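Local structure of VgrG protein (Vibrio cholerae, 4DTH) at residues Asn29-Asn41 with Tyr81-Ser93. The protein binds ATP and magnesium through the actin cross-linking domain of a VgrG toxin, which probably uses them to join G-actin monomers covalently. Residues are numbered along the deposited sequence; the frame is centred on the assembly and turned at random. Where two conformers were deposited one is given.
Sequences NELAGLVVAMPAN and YQNWQTHTVELVS. With ATP (adenosine-5'-triphosphate), chain B.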
loop_
_atom_site.group_PDB
_atom_site.type_symbol
_atom_site.label_atom_id
_atom_site.label_comp_id
_atom_site.label_asym_id
_atom_site.label_seq_id
_atom_site.Cartn_x
_atom_site.Cartn_y
_atom_site.Cartn_z
ATOM N N ASN A 29 2.667 3.943 8.826
ATOM C CA ASN A 29 3.491 3.962 10.016
ATOM C C ASN A 29 2.766 3.350 11.213
ATOM O O ASN A 29 1.919 4.006 11.833
ATOM C CB ASN A 29 3.817 5.446 10.261
ATOM C CG ASN A 29 4.778 5.771 11.359
ATOM O OD1 ASN A 29 4.739 6.877 11.915
ATOM N ND2 ASN A 29 5.683 4.871 11.642
ATOM N N GLU A 30 3.101 2.085 11.525
ATOM C CA GLU A 30 2.484 1.371 12.645
ATOM C C GLU A 30 3.137 1.816 13.951
ATOM O O GLU A 30 4.358 1.853 14.057
ATOM C CB GLU A 30 2.583 -0.147 12.449
ATOM C CG GLU A 30 1.695 -0.964 13.372
ATOM C CD GLU A 30 1.900 -2.465 13.266
ATOM O OE1 GLU A 30 1.036 -3.209 13.776
ATOM O OE2 GLU A 30 2.910 -2.899 12.666
ATOM N N LEU A 31 2.325 2.193 14.924
ATOM C CA LEU A 31 2.835 2.676 16.207
ATOM C C LEU A 31 3.054 1.547 17.204
ATOM O O LEU A 31 2.334 0.546 17.182
ATOM C CB LEU A 31 1.872 3.709 16.813
ATOM C CG LEU A 31 1.523 4.946 15.981
ATOM C CD1 LEU A 31 0.584 5.827 16.731
ATOM C CD2 LEU A 31 2.776 5.748 15.564
ATOM N N ALA A 32 4.052 1.715 18.087
ATOM C CA ALA A 32 4.310 0.784 19.184
ATOM C C ALA A 32 3.992 1.495 20.490
ATOM O O ALA A 32 4.163 2.716 20.591
ATOM C CB ALA A 32 5.765 0.335 19.183
ATOM N N GLY A 33 3.517 0.732 21.467
ATOM C CA GLY A 33 3.242 1.239 22.805
ATOM C C GLY A 33 1.787 1.363 23.184
ATOM O O GLY A 33 1.490 1.671 24.341
ATOM N N LEU A 34 0.874 1.180 22.214
ATOM C CA LEU A 34 -0.561 1.296 22.468
ATOM C C LEU A 34 -1.373 0.464 21.496
ATOM O O LEU A 34 -0.845 -0.063 20.504
ATOM C CB LEU A 34 -1.033 2.783 22.431
ATOM C CG LEU A 34 -0.852 3.587 21.122
ATOM C CD1 LEU A 34 -1.868 3.203 20.065
ATOM C CD2 LEU A 34 -1.082 5.050 21.363
ATOM N N VAL A 35 -2.679 0.402 21.764
ATOM C CA VAL A 35 -3.667 -0.216 20.894
ATOM C C VAL A 35 -4.910 0.679 20.823
ATOM O O VAL A 35 -5.110 1.540 21.679
ATOM C CB VAL A 35 -4.053 -1.639 21.383
ATOM C CG1 VAL A 35 -2.901 -2.642 21.186
ATOM C CG2 VAL A 35 -4.560 -1.622 22.835
ATOM N N VAL A 36 -5.749 0.441 19.813
ATOM C CA VAL A 36 -7.072 1.037 19.682
ATOM C C VAL A 36 -8.055 -0.131 19.831
ATOM O O VAL A 36 -7.807 -1.219 19.299
ATOM C CB VAL A 36 -7.316 1.847 18.371
ATOM C CG1 VAL A 36 -7.178 0.978 17.115
ATOM C CG2 VAL A 36 -8.683 2.548 18.395
ATOM N N ALA A 37 -9.136 0.076 20.573
ATOM C CA ALA A 37 -10.179 -0.941 20.674
ATOM C C ALA A 37 -11.435 -0.324 20.088
ATOM O O ALA A 37 -11.701 0.867 20.288
ATOM C CB ALA A 37 -10.391 -1.373 22.102
ATOM N N MET A 38 -12.141 -1.096 19.263
ATOM C CA MET A 38 -13.330 -0.627 18.560
ATOM C C MET A 38 -14.352 -1.757 18.438
ATOM O O MET A 38 -13.941 -2.919 18.523
ATOM C CB MET A 38 -12.936 -0.174 17.146
ATOM C CG MET A 38 -12.543 1.266 17.075
ATOM S SD MET A 38 -12.403 1.848 15.373
ATOM C CE MET A 38 -10.843 1.319 15.011
ATOM N N PRO A 39 -15.656 -1.469 18.157
ATOM C CA PRO A 39 -16.611 -2.570 17.917
ATOM C C PRO A 39 -16.142 -3.478 16.780
ATOM O O PRO A 39 -15.420 -3.029 15.892
ATOM C CB PRO A 39 -17.895 -1.845 17.494
ATOM C CG PRO A 39 -17.784 -0.483 18.081
ATOM C CD PRO A 39 -16.317 -0.151 18.013
ATOM N N ALA A 40 -16.547 -4.749 16.802
ATOM C CA ALA A 40 -16.208 -5.697 15.736
ATOM C C ALA A 40 -16.799 -5.202 14.411
ATOM O O ALA A 40 -17.845 -4.543 14.413
ATOM C CB ALA A 40 -16.762 -7.070 16.074
ATOM N N ASN A 41 -16.100 -5.472 13.293
ATOM C CA ASN A 41 -16.503 -5.078 11.936
ATOM C C ASN A 41 -16.617 -3.538 11.739
ATOM O O ASN A 41 -17.331 -3.067 10.848
ATOM C CB ASN A 41 -17.760 -5.876 11.468
ATOM C CG ASN A 41 -18.024 -5.899 9.974
ATOM O OD1 ASN A 41 -19.178 -5.850 9.530
ATOM N ND2 ASN A 41 -16.977 -5.968 9.159
ATOM N N TYR A 81 -19.040 -2.570 25.759
ATOM C CA TYR A 81 -17.853 -2.852 24.952
ATOM C C TYR A 81 -17.970 -4.267 24.395
ATOM O O TYR A 81 -16.956 -4.873 24.069
ATOM C CB TYR A 81 -16.557 -2.677 25.768
ATOM C CG TYR A 81 -16.369 -1.264 26.264
ATOM C CD1 TYR A 81 -15.877 -0.270 25.422
ATOM C CD2 TYR A 81 -16.722 -0.907 27.562
ATOM C CE1 TYR A 81 -15.732 1.043 25.863
ATOM C CE2 TYR A 81 -16.588 0.404 28.011
ATOM C CZ TYR A 81 -16.087 1.373 27.160
ATOM O OH TYR A 81 -15.942 2.664 27.600
ATOM N N GLN A 82 -19.212 -4.786 24.278
ATOM C CA GLN A 82 -19.444 -6.145 23.794
ATOM C C GLN A 82 -18.988 -6.375 22.377
ATOM O O GLN A 82 -19.298 -5.586 21.482
ATOM C CB GLN A 82 -20.889 -6.617 24.033
ATOM C CG GLN A 82 -20.994 -7.834 24.961
ATOM C CD GLN A 82 -20.369 -7.615 26.324
ATOM O OE1 GLN A 82 -19.180 -7.883 26.547
ATOM N NE2 GLN A 82 -21.157 -7.132 27.270
ATOM N N ASN A 83 -18.202 -7.448 22.200
ATOM C CA ASN A 83 -17.620 -7.894 20.931
ATOM C C ASN A 83 -16.529 -6.982 20.365
ATOM O O ASN A 83 -16.039 -7.239 19.268
ATOM C CB ASN A 83 -18.697 -8.261 19.890
ATOM C CG ASN A 83 -19.726 -9.248 20.408
ATOM O OD1 ASN A 83 -19.415 -10.193 21.144
ATOM N ND2 ASN A 83 -20.978 -9.027 20.057
ATOM N N TRP A 84 -16.107 -5.955 21.127
ATOM C CA TRP A 84 -15.043 -5.043 20.698
ATOM C C TRP A 84 -13.729 -5.779 20.510
ATOM O O TRP A 84 -13.427 -6.720 21.252
ATOM C CB TRP A 84 -14.862 -3.891 21.700
ATOM C CG TRP A 84 -15.864 -2.781 21.574
ATOM C CD1 TRP A 84 -17.213 -2.900 21.385
ATOM C CD2 TRP A 84 -15.605 -1.381 21.755
ATOM N NE1 TRP A 84 -17.803 -1.655 21.390
ATOM C CE2 TRP A 84 -16.841 -0.705 21.625
ATOM C CE3 TRP A 84 -14.445 -0.631 22.017
ATOM C CZ2 TRP A 84 -16.947 0.686 21.732
ATOM C CZ3 TRP A 84 -14.549 0.751 22.112
ATOM C CH2 TRP A 84 -15.785 1.397 21.961
ATOM N N GLN A 85 -12.961 -5.346 19.502
ATOM C CA GLN A 85 -11.668 -5.930 19.141
ATOM C C GLN A 85 -10.549 -4.928 19.328
ATOM O O GLN A 85 -10.765 -3.730 19.122
ATOM C CB GLN A 85 -11.684 -6.368 17.664
ATOM C CG GLN A 85 -12.751 -7.428 17.327
ATOM C CD GLN A 85 -12.438 -8.753 17.961
ATOM O OE1 GLN A 85 -11.386 -9.338 17.712
ATOM N NE2 GLN A 85 -13.343 -9.254 18.790
ATOM N N THR A 86 -9.358 -5.408 19.694
ATOM C CA THR A 86 -8.170 -4.574 19.861
ATOM C C THR A 86 -7.315 -4.665 18.592
ATOM O O THR A 86 -7.209 -5.744 17.997
ATOM C CB THR A 86 -7.413 -5.013 21.118
ATOM O OG1 THR A 86 -8.215 -4.774 22.275
ATOM C CG2 THR A 86 -6.105 -4.327 21.282
ATOM N N HIS A 87 -6.719 -3.539 18.173
ATOM C CA HIS A 87 -5.849 -3.484 17.004
ATOM C C HIS A 87 -4.681 -2.582 17.278
ATOM O O HIS A 87 -4.798 -1.656 18.080
ATOM C CB HIS A 87 -6.608 -2.947 15.773
ATOM C CG HIS A 87 -7.815 -3.744 15.368
ATOM N ND1 HIS A 87 -7.770 -4.630 14.311
ATOM C CD2 HIS A 87 -9.078 -3.711 15.850
ATOM C CE1 HIS A 87 -8.989 -5.134 14.210
ATOM N NE2 HIS A 87 -9.806 -4.616 15.116
ATOM N N THR A 88 -3.588 -2.772 16.545
ATOM C CA THR A 88 -2.487 -1.817 16.587
ATOM C C THR A 88 -2.997 -0.576 15.810
ATOM O O THR A 88 -3.978 -0.670 15.061
ATOM C CB THR A 88 -1.212 -2.394 15.954
ATOM O OG1 THR A 88 -1.479 -2.753 14.596
ATOM C CG2 THR A 88 -0.667 -3.596 16.725
ATOM N N VAL A 89 -2.356 0.566 16.016
ATOM C CA VAL A 89 -2.707 1.810 15.344
ATOM C C VAL A 89 -1.686 2.066 14.250
ATOM O O VAL A 89 -0.476 2.015 14.488
ATOM C CB VAL A 89 -2.810 3.010 16.319
ATOM C CG1 VAL A 89 -2.897 4.338 15.566
ATOM C CG2 VAL A 89 -3.995 2.854 17.265
ATOM N N GLU A 90 -2.178 2.365 13.047
ATOM C CA GLU A 90 -1.312 2.697 11.933
ATOM C C GLU A 90 -1.668 4.082 11.407
ATOM O O GLU A 90 -2.840 4.361 11.133
ATOM C CB GLU A 90 -1.420 1.643 10.832
ATOM C CG GLU A 90 -0.478 1.901 9.665
ATOM C CD GLU A 90 -0.638 0.903 8.542
ATOM O OE1 GLU A 90 -1.794 0.648 8.136
ATOM O OE2 GLU A 90 0.393 0.395 8.049
ATOM N N LEU A 91 -0.657 4.943 11.277
ATOM C CA LEU A 91 -0.827 6.298 10.744
ATOM C C LEU A 91 -0.530 6.214 9.253
ATOM O O LEU A 91 0.532 5.724 8.857
ATOM C CB LEU A 91 0.078 7.324 11.454
ATOM C CG LEU A 91 0.024 7.356 13.000
ATOM C CD1 LEU A 91 0.835 8.517 13.539
ATOM C CD2 LEU A 91 -1.419 7.419 13.517
ATOM N N VAL A 92 -1.523 6.591 8.432
ATOM C CA VAL A 92 -1.456 6.454 6.966
ATOM C C VAL A 92 -1.545 7.841 6.343
ATOM O O VAL A 92 -2.587 8.492 6.437
ATOM C CB VAL A 92 -2.577 5.498 6.447
ATOM C CG1 VAL A 92 -2.521 5.359 4.928
ATOM C CG2 VAL A 92 -2.488 4.124 7.109
ATOM N N SER A 93 -0.456 8.313 5.727
ATOM C CA SER A 93 -0.481 9.667 5.179
ATOM C C SER A 93 -1.399 9.832 3.980
ATOM O O SER A 93 -1.650 8.868 3.248
ATOM C CB SER A 93 0.926 10.140 4.817
ATOM O OG SER A 93 1.403 9.537 3.621
HETATM P PG ATP B . -3.279 -3.245 1.343
HETATM O O1G ATP B . -1.817 -3.352 1.046
HETATM O O2G ATP B . -4.103 -3.651 0.153
HETATM O O3G ATP B . -3.685 -4.095 2.513
HETATM P PB ATP B . -4.748 -0.860 2.019
HETATM O O1B ATP B . -5.894 -1.226 1.162
HETATM O O2B ATP B . -5.133 -1.085 3.461
HETATM O O3B ATP B . -3.568 -1.705 1.678
HETATM P PA ATP B . -4.278 1.530 0.577
HETATM O O1A ATP B . -4.625 0.718 -0.608
HETATM O O2A ATP B . -5.309 2.658 0.683
HETATM O O3A ATP B . -4.359 0.680 1.798
HETATM O "O5'" ATP B . -2.793 2.108 0.389
HETATM C "C5'" ATP B . -2.392 3.130 1.316
HETATM C "C4'" ATP B . -1.047 3.716 0.976
HETATM O "O4'" ATP B . -1.053 4.222 -0.390
HETATM C "C3'" ATP B . -0.664 4.913 1.847
HETATM O "O3'" ATP B . 0.738 4.978 2.100
HETATM C "C2'" ATP B . -1.141 6.083 0.998
HETATM O "O2'" ATP B . -0.584 7.333 1.371
HETATM C "C1'" ATP B . -0.693 5.595 -0.364
HETATM N N9 ATP B . -1.271 6.276 -1.525
HETATM C C8 ATP B . -2.597 6.388 -1.844
HETATM N N7 ATP B . -2.815 7.048 -2.956
HETATM C C5 ATP B . -1.546 7.397 -3.397
HETATM C C6 ATP B . -1.082 8.096 -4.529
HETATM N N6 ATP B . -1.883 8.600 -5.478
HETATM N N1 ATP B . 0.254 8.248 -4.668
HETATM C C2 ATP B . 1.066 7.735 -3.739
HETATM N N3 ATP B . 0.749 7.059 -2.637
HETATM C C4 ATP B . -0.584 6.923 -2.515
HETATM O O HOH W 1 -0.378 0.568 17.900
HETATM O O HOH W 2 -12.764 -3.509 15.216
HETATM O O HOH W 3 -18.767 -5.106 18.721
#
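V89 lies between L31, L34 and V36 at the tight part of the contact. Its CG2 meets L34 CD1 at 3.5 Å and V36 CB at 3.6 Å, while CG1, anti to the backbone N (chi1 169°), turns to L31 CD1. The leucine pair L31 and L91 cross at about a right angle beside it, and F118 and M111 of helix 101-124 cover this face. Two strands, 24-30 and 34-38, pair antiparallel with the single strand 85-97; after L31, whose N still bonds V89 O, A32 and G33 swing out, and pairing resumes with V36 opposite H87. A water sits in the break, donating to L31 O and L34 O and accepting from V89 N. The strand beyond leads to the nucleotide: E90 belongs to a magnesium site, and S93 O accepts a 2.6 Å hydrogen bond from ATP O2'. More open is the face bearing E30, whose extended chain brings OE1 2.7 Å from T88 OG1; the hydroxyl donates to the anti lone pair, and T88 OG1 also takes a hydrogen bond from M64 N. At the far end P39 CD sits over the W84 six-membered ring, 3.9 Å from its centroid and 20° off the normal, with Y81 CD1 on the opposite face. Beyond it, solvent-exposed A40 touches N83 O through CB, and a water links A40 N to Q82 O.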